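Local coordinates for protein beta-N-acetylhexosaminidase (Mycobacterium smegmatis, PDB 4YYF) that probably hydrolyses terminal non-reducing N-acetyl-D-hexosamine residues from N-acetyl-beta-D-hexosaminides, as a member of glycoside hydrolase family 3, at residues M81-S86 and A114-S119; G209-D214 and V220-L225; L272-G277 and G285-D290. The protein carries 1 engineered substitution. All coordinates share one frame; numbering follows the deposited sequence.

Contact 1. Residues M81-S86 and A114-S119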
loop_
_atom_site.group_PDB
_atom_site.type_symbol
_atom_site.label_atom_id
_atom_site.label_comp_id
_atom_site.label_asym_id
_atom_site.label_seq_id
_atom_site.Cartn_x
_atom_site.Cartn_y
_atom_site.Cartn_z
HETATM N N MSE A 81 -9.381 19.814 -0.305
HETATM C CA MSE A 81 -9.068 19.522 -1.709
HETATM C C MSE A 81 -9.961 18.426 -2.304
HETATM O O MSE A 81 -10.094 18.320 -3.527
HETATM C CB MSE A 81 -7.593 19.138 -1.874
HETATM C CG MSE A 81 -7.190 17.872 -1.098
HETATM SE SE MSE A 81 -5.285 17.429 -1.347
HETATM C CE MSE A 81 -5.365 17.036 -3.228
ATOM N N LEU A 82 -10.572 17.605 -1.452
ATOM C CA LEU A 82 -11.441 16.527 -1.941
ATOM C C LEU A 82 -12.846 17.000 -2.281
ATOM O O LEU A 82 -13.586 16.302 -2.988
ATOM C CB LEU A 82 -11.558 15.404 -0.909
ATOM C CG LEU A 82 -10.247 14.830 -0.425
ATOM C CD1 LEU A 82 -10.515 13.785 0.645
ATOM C CD2 LEU A 82 -9.490 14.242 -1.608
ATOM N N THR A 83 -13.233 18.160 -1.760
ATOM C CA THR A 83 -14.589 18.657 -1.985
ATOM C C THR A 83 -14.654 19.981 -2.734
ATOM O O THR A 83 -15.748 20.430 -3.085
ATOM C CB THR A 83 -15.396 18.799 -0.666
ATOM O OG1 THR A 83 -14.724 19.704 0.217
ATOM C CG2 THR A 83 -15.556 17.450 0.022
ATOM N N ASP A 84 -13.510 20.627 -2.968
ATOM C CA ASP A 84 -13.560 21.970 -3.569
ATOM C C ASP A 84 -13.184 21.978 -5.050
ATOM O O ASP A 84 -13.062 23.035 -5.659
ATOM C CB ASP A 84 -12.719 22.998 -2.788
ATOM C CG ASP A 84 -11.218 22.716 -2.850
ATOM O OD1 ASP A 84 -10.775 21.877 -3.677
ATOM O OD2 ASP A 84 -10.463 23.341 -2.063
ATOM N N GLY A 85 -13.002 20.797 -5.624
ATOM C CA GLY A 85 -12.691 20.685 -7.044
ATOM C C GLY A 85 -11.208 20.610 -7.350
ATOM O O GLY A 85 -10.815 20.345 -8.489
ATOM N N SER A 86 -10.357 20.843 -6.353
ATOM C CA SER A 86 -8.933 20.926 -6.669
ATOM C C SER A 86 -8.321 19.559 -6.996
ATOM O O SER A 86 -7.537 19.446 -7.936
ATOM C CB SER A 86 -8.157 21.704 -5.594
ATOM O OG SER A 86 -8.111 20.974 -4.392
ATOM N N ALA A 114 -13.270 9.815 7.737
ATOM C CA ALA A 114 -14.484 9.732 8.575
ATOM C C ALA A 114 -15.303 11.019 8.659
ATOM O O ALA A 114 -16.528 10.971 8.776
ATOM C CB ALA A 114 -14.154 9.226 9.977
ATOM N N SER A 115 -14.634 12.167 8.618
ATOM C CA SER A 115 -15.337 13.445 8.740
ATOM C C SER A 115 -16.245 13.681 7.534
ATOM O O SER A 115 -17.234 14.421 7.617
ATOM C CB SER A 115 -14.339 14.597 8.890
ATOM O OG SER A 115 -13.484 14.649 7.764
ATOM N N LEU A 116 -15.913 13.030 6.419
ATOM C CA LEU A 116 -16.665 13.193 5.172
ATOM C C LEU A 116 -17.552 12.000 4.839
ATOM O O LEU A 116 -18.599 12.150 4.218
ATOM C CB LEU A 116 -15.705 13.451 3.999
ATOM C CG LEU A 116 -14.943 14.778 4.011
ATOM C CD1 LEU A 116 -13.814 14.747 2.979
ATOM C CD2 LEU A 116 -15.866 15.942 3.724
ATOM N N ILE A 117 -17.134 10.797 5.217
ATOM C CA ILE A 117 -17.899 9.625 4.804
ATOM C C ILE A 117 -18.594 8.909 5.966
ATOM O O ILE A 117 -19.273 7.902 5.759
ATOM C CB ILE A 117 -17.059 8.621 3.963
ATOM C CG1 ILE A 117 -16.008 7.906 4.827
ATOM C CG2 ILE A 117 -16.418 9.322 2.759
ATOM C CD1 ILE A 117 -15.338 6.713 4.097
ATOM N N GLY A 118 -18.423 9.438 7.176
ATOM C CA GLY A 118 -19.011 8.846 8.366
ATOM C C GLY A 118 -18.035 7.899 9.037
ATOM O O GLY A 118 -17.101 7.413 8.409
ATOM N N SER A 119 -18.242 7.610 10.308
ATOM C CA SER A 119 -17.373 6.644 10.967
ATOM C C SER A 119 -17.892 5.210 10.787
ATOM O O SER A 119 -19.065 4.984 10.493
ATOM C CB SER A 119 -17.224 6.977 12.447
ATOM O OG SER A 119 -18.452 6.786 13.105
#
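Leu116 spreads its two methyl branches over two neighbours in the 81-86 loop, and this fork makes the whole contact. On the buried side its CD1 meets Leu82 CD1 at 4.2 Å, the two side chains slanting across one another. On the outer side its CD2 faces Thr83 CG2 tip to tip at 4.0 Å. With Thr83 OG1 between the backbone N and the carbonyl carbon (chi1 59°), CG2 is left trans to the carbonyl carbon and faces Leu116, while OG1 makes a weak bond with Ser80 O. Leu82 is enclosed; Thr83 and Leu116 are open to solvent, and the backbones stay 9.2 Å apart between Thr83 CA and Leu116 CA. The apolar touch is therefore thin. The polar bonds lie within each segment: Asp84 OD1 forms an Asx turn by accepting from Ser86 N at 2.9 Å, and its syn lone pair takes the Ser86 hydroxyl. In the other segment, Gly118 leaves the short helix with positive phi, its N bonded back to Ala114 O. Leu82 also packs on Leu113 and on Leu87 of helix 86-93, and Thr83 on Leu149, so the contact joins the loop between strand 70-73 and helix 86-93 to the end of helix 114-117.

Contact 2. Residues G209-D214 and V220-L225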
loop_
_atom_site.group_PDB
_atom_site.type_symbol
_atom_site.label_atom_id
_atom_site.label_comp_id
_atom_site.label_asym_id
_atom_site.label_seq_id
_atom_site.Cartn_x
_atom_site.Cartn_y
_atom_site.Cartn_z
ATOM N N GLY A 209 0.621 -9.044 12.477
ATOM C CA GLY A 209 -0.264 -9.355 13.590
ATOM C C GLY A 209 0.415 -9.907 14.833
ATOM O O GLY A 209 -0.038 -9.656 15.947
ATOM N N HIS A 210 1.493 -10.665 14.658
ATOM C CA HIS A 210 2.182 -11.246 15.817
ATOM C C HIS A 210 3.601 -10.688 15.968
ATOM O O HIS A 210 4.447 -11.305 16.608
ATOM C CB HIS A 210 2.217 -12.781 15.724
ATOM C CG HIS A 210 0.861 -13.415 15.638
ATOM N ND1 HIS A 210 0.288 -13.795 14.445
ATOM C CD2 HIS A 210 -0.035 -13.737 16.606
ATOM C CE1 HIS A 210 -0.902 -14.330 14.678
ATOM N NE2 HIS A 210 -1.118 -14.301 15.980
ATOM N N ALA A 211 3.862 -9.526 15.373
ATOM C CA ALA A 211 5.194 -8.908 15.458
ATOM C C ALA A 211 5.504 -8.446 16.885
ATOM O O ALA A 211 4.592 -8.251 17.686
ATOM C CB ALA A 211 5.307 -7.747 14.487
ATOM N N SER A 212 6.788 -8.254 17.193
ATOM C CA SER A 212 7.235 -7.971 18.563
ATOM C C SER A 212 6.948 -6.559 19.090
ATOM O O SER A 212 7.182 -6.273 20.267
ATOM C CB SER A 212 8.729 -8.264 18.712
ATOM O OG SER A 212 9.486 -7.538 17.766
ATOM N N GLY A 213 6.451 -5.670 18.239
ATOM C CA GLY A 213 6.197 -4.302 18.663
ATOM C C GLY A 213 5.652 -3.464 17.527
ATOM O O GLY A 213 5.095 -4.004 16.571
ATOM N N ASP A 214 5.852 -2.150 17.617
ATOM C CA ASP A 214 5.281 -1.200 16.660
ATOM C C ASP A 214 6.340 -0.718 15.660
ATOM O O ASP A 214 7.276 -0.007 16.038
ATOM C CB ASP A 214 4.705 -0.005 17.434
ATOM C CG ASP A 214 3.938 0.965 16.550
ATOM O OD1 ASP A 214 4.026 0.867 15.307
ATOM O OD2 ASP A 214 3.249 1.847 17.108
ATOM N N VAL A 220 11.014 -4.352 14.389
ATOM C CA VAL A 220 10.188 -5.396 14.985
ATOM C C VAL A 220 10.453 -6.739 14.295
ATOM O O VAL A 220 10.913 -6.772 13.146
ATOM C CB VAL A 220 8.674 -5.059 14.903
ATOM C CG1 VAL A 220 8.375 -3.720 15.557
ATOM C CG2 VAL A 220 8.188 -5.064 13.458
ATOM N N THR A 221 10.156 -7.828 15.004
ATOM C CA THR A 221 10.362 -9.191 14.505
ATOM C C THR A 221 9.064 -10.010 14.574
ATOM O O THR A 221 8.311 -9.912 15.543
ATOM C CB THR A 221 11.452 -9.911 15.328
ATOM O OG1 THR A 221 12.644 -9.124 15.320
ATOM C CG2 THR A 221 11.772 -11.293 14.746
ATOM N N THR A 222 8.809 -10.825 13.554
ATOM C CA THR A 222 7.649 -11.717 13.558
ATOM C C THR A 222 8.051 -13.102 14.061
ATOM O O THR A 222 9.241 -13.371 14.237
ATOM C CB THR A 222 7.129 -11.921 12.139
ATOM O OG1 THR A 222 8.096 -12.675 11.406
ATOM C CG2 THR A 222 6.868 -10.596 11.445
ATOM N N PRO A 223 7.062 -13.999 14.267
ATOM C CA PRO A 223 7.408 -15.416 14.428
ATOM C C PRO A 223 8.123 -15.910 13.167
ATOM O O PRO A 223 8.020 -15.258 12.130
ATOM C CB PRO A 223 6.038 -16.094 14.542
ATOM C CG PRO A 223 5.138 -15.031 15.086
ATOM C CD PRO A 223 5.616 -13.756 14.466
ATOM N N PRO A 224 8.835 -17.045 13.244
ATOM C CA PRO A 224 9.562 -17.511 12.056
ATOM C C PRO A 224 8.633 -17.837 10.892
ATOM O O PRO A 224 7.440 -18.075 11.105
ATOM C CB PRO A 224 10.247 -18.795 12.540
ATOM C CG PRO A 224 10.320 -18.654 14.033
ATOM C CD PRO A 224 9.084 -17.901 14.421
ATOM N N LEU A 225 9.178 -17.847 9.678
ATOM C CA LEU A 225 8.393 -18.124 8.478
ATOM C C LEU A 225 7.554 -19.393 8.574
ATOM O O LEU A 225 6.401 -19.402 8.150
ATOM C CB LEU A 225 9.306 -18.215 7.246
ATOM C CG LEU A 225 8.631 -18.583 5.920
ATOM C CD1 LEU A 225 7.579 -17.544 5.502
ATOM C CD2 LEU A 225 9.683 -18.778 4.823
HETATM O O HOH W 1 7.698 -12.038 17.597
#
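The peptide joining Gly213 to Asp214 has Val220 CG1 over one face, 3.4 Å from Gly213 C. At the other end of the contact Pro223 CG lies 3.7 Å from His210 CB, and Pro223 CD rests by the His210 carbonyl oxygen, while the imidazole leads away and its ND1 is hydrogen-bonded to Asp232. The two chains run antiparallel here, though neither is a regular strand. Ser212 is bonded twice to Thr221. Its N donates to Thr221 O at 2.8 Å, bent to 130° at the hydrogen and tilted from the carbonyl plane; its OG, lying between its own backbone N and carbonyl carbon (chi1 56°), accepts a much straighter bond (166°) from Thr221 N. Thr221 O also receives Ala211 CA at 3.3 Å as a CA-H...O contact, and a water. One backbone bond and one side-chain-to-backbone bond thus tie Ser212 to Thr221 in the absence of regular strand pairing. This closes the base of a loop in which Asp214 OD1 bonds His216 ND1, a pairing consistent with the Asp-His dyad of GH3 N-acetylglucosaminidases.

Contact 3. Residues L272-G277 and G285-D290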
loop_
_atom_site.group_PDB
_atom_site.type_symbol
_atom_site.label_atom_id
_atom_site.label_comp_id
_atom_site.label_asym_id
_atom_site.label_seq_id
_atom_site.Cartn_x
_atom_site.Cartn_y
_atom_site.Cartn_z
ATOM N N LEU A 272 8.989 -14.641 -2.335
ATOM C CA LEU A 272 8.009 -15.506 -1.684
ATOM C C LEU A 272 6.623 -15.245 -2.273
ATOM O O LEU A 272 5.875 -16.174 -2.570
ATOM C CB LEU A 272 7.982 -15.239 -0.178
ATOM C CG LEU A 272 7.112 -16.192 0.647
ATOM C CD1 LEU A 272 7.749 -17.561 0.720
ATOM C CD2 LEU A 272 6.879 -15.616 2.057
ATOM N N LEU A 273 6.310 -13.966 -2.456
ATOM C CA LEU A 273 5.022 -13.533 -2.992
ATOM C C LEU A 273 4.886 -13.872 -4.481
ATOM O O LEU A 273 3.862 -14.419 -4.911
ATOM C CB LEU A 273 4.844 -12.028 -2.728
ATOM C CG LEU A 273 3.515 -11.342 -3.044
ATOM C CD1 LEU A 273 2.351 -12.045 -2.345
ATOM C CD2 LEU A 273 3.579 -9.850 -2.648
ATOM N N ARG A 274 5.916 -13.568 -5.271
ATOM C CA ARG A 274 5.861 -13.804 -6.719
ATOM C C ARG A 274 5.840 -15.279 -7.099
ATOM O O ARG A 274 5.207 -15.669 -8.088
ATOM C CB ARG A 274 7.053 -13.147 -7.443
ATOM C CG ARG A 274 7.186 -11.632 -7.288
ATOM C CD ARG A 274 5.977 -10.883 -7.779
ATOM N NE ARG A 274 6.180 -9.441 -7.652
ATOM C CZ ARG A 274 5.221 -8.539 -7.796
ATOM N NH1 ARG A 274 3.990 -8.935 -8.058
ATOM N NH2 ARG A 274 5.494 -7.252 -7.660
ATOM N N SER A 275 6.559 -16.101 -6.341
ATOM C CA SER A 275 6.758 -17.498 -6.729
ATOM C C SER A 275 5.624 -18.415 -6.280
ATOM O O SER A 275 5.496 -19.546 -6.769
ATOM C CB SER A 275 8.047 -18.037 -6.115
ATOM O OG SER A 275 7.871 -18.216 -4.714
ATOM N N GLY A 276 4.827 -17.952 -5.328
ATOM C CA GLY A 276 3.798 -18.802 -4.744
ATOM C C GLY A 276 4.323 -19.547 -3.533
ATOM O O GLY A 276 3.659 -20.438 -2.987
ATOM N N GLY A 277 5.526 -19.182 -3.103
ATOM C CA GLY A 277 6.158 -19.839 -1.971
ATOM C C GLY A 277 5.401 -19.615 -0.675
ATOM O O GLY A 277 5.553 -20.366 0.280
ATOM N N GLY A 285 0.308 -9.081 -9.342
ATOM C CA GLY A 285 -0.208 -7.731 -9.251
ATOM C C GLY A 285 0.698 -6.747 -8.533
ATOM O O GLY A 285 1.884 -7.009 -8.283
ATOM N N LEU A 286 0.118 -5.599 -8.201
ATOM C CA LEU A 286 0.854 -4.467 -7.678
ATOM C C LEU A 286 1.221 -4.657 -6.212
ATOM O O LEU A 286 0.391 -5.060 -5.391
ATOM C CB LEU A 286 0.000 -3.207 -7.825
ATOM C CG LEU A 286 0.704 -1.862 -7.678
ATOM C CD1 LEU A 286 1.719 -1.715 -8.802
ATOM C CD2 LEU A 286 -0.318 -0.719 -7.702
ATOM N N VAL A 287 2.474 -4.364 -5.880
ATOM C CA VAL A 287 2.948 -4.511 -4.506
ATOM C C VAL A 287 3.499 -3.181 -3.987
ATOM O O VAL A 287 4.457 -2.644 -4.552
ATOM C CB VAL A 287 4.027 -5.614 -4.397
ATOM C CG1 VAL A 287 4.481 -5.755 -2.958
ATOM C CG2 VAL A 287 3.479 -6.959 -4.888
ATOM N N TYR A 288 2.883 -2.655 -2.922
ATOM C CA TYR A 288 3.335 -1.423 -2.277
ATOM C C TYR A 288 4.245 -1.735 -1.099
ATOM O O TYR A 288 4.186 -2.835 -0.545
ATOM C CB TYR A 288 2.138 -0.652 -1.697
ATOM C CG TYR A 288 1.259 0.083 -2.683
ATOM C CD1 TYR A 288 1.502 1.414 -2.987
ATOM C CD2 TYR A 288 0.153 -0.534 -3.260
ATOM C CE1 TYR A 288 0.679 2.116 -3.874
ATOM C CE2 TYR A 288 -0.685 0.163 -4.157
ATOM C CZ TYR A 288 -0.400 1.484 -4.454
ATOM O OH TYR A 288 -1.196 2.202 -5.326
ATOM N N THR A 289 5.058 -0.754 -0.688
ATOM C CA THR A 289 5.678 -0.810 0.630
ATOM C C THR A 289 4.829 -0.014 1.603
ATOM O O THR A 289 4.058 0.859 1.207
ATOM C CB THR A 289 7.070 -0.157 0.664
ATOM O OG1 THR A 289 6.912 1.257 0.471
ATOM C CG2 THR A 289 7.980 -0.738 -0.403
ATOM N N ASP A 290 5.014 -0.284 2.889
ATOM C CA ASP A 290 4.486 0.577 3.944
ATOM C C ASP A 290 5.360 1.841 3.933
ATOM O O ASP A 290 6.357 1.907 3.205
ATOM C CB ASP A 290 4.574 -0.162 5.290
ATOM C CG ASP A 290 3.644 0.405 6.366
ATOM O OD1 ASP A 290 3.101 1.516 6.213
ATOM O OD2 ASP A 290 3.474 -0.280 7.394
#
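Leu273 extends from the inner side of its helix and meets Val287 tip to tip, with 3.7 Å between Leu273 CD2 and Val287 CG2. Its CG stands trans to the backbone N (chi1 -173°), which carries the isobutyl group toward the strand; Phe205 and Val247 of two other strands pack on the same side chain. Arg274 leaves the helix alongside the strand rather than at it, and the bend at chi2 brings its end nearer. There the guanidinium is held in two ways: one face lies over Val287 CG2, which is 3.4 Å from Arg274 NH2, and its edge donates through NH1 to Gly285 O at 2.9 Å. That bond is nearly straight (177°) and lies in both the guanidinium and the carbonyl planes. This is the second half of a beta-alpha-beta crossover in the TIM barrel, with helix 267-275 covering the parallel strands 246-249 and 287-289. Arg274 NH1 also reaches Phe283 O, and NH2 forms a salt bridge with Asp317, whose OD2 accepts from Val287 N as well; the same carboxylate oxygen thereby holds the arginine and the backbone of the strand. Beyond the arginine the helix ends. Ser275 OG accepts from Gly277 N at 3.0 Å, an ST turn, while also bonding Asn271 O, and Gly276 takes positive phi to leave the helical path.

In the fold
All three contacts belong to one TIM-barrel domain, but at different depths. Contact 3 lies nearest the middle, about 11 Å from the centre of the chain to its own centre, and joins a barrel helix to its following strand by apolar packing and an arginine that bonds to the backbone and to Asp317. Contacts 1 and 2 are more peripheral, about 21 and 19 Å from that centre: contact 1 packs a loop against the short helix 114-117, and contact 2 joins two parts of one loop. Contact 1 is purely apolar, whereas contact 2 combines apolar packing with two hydrogen bonds between Ser212 and Thr221. Contacts 2 and 3 touch through Leu225 CD1 and Leu272 CD2 at 4.0 Å; contact 1 stands apart, across the chain's centre from contact 3.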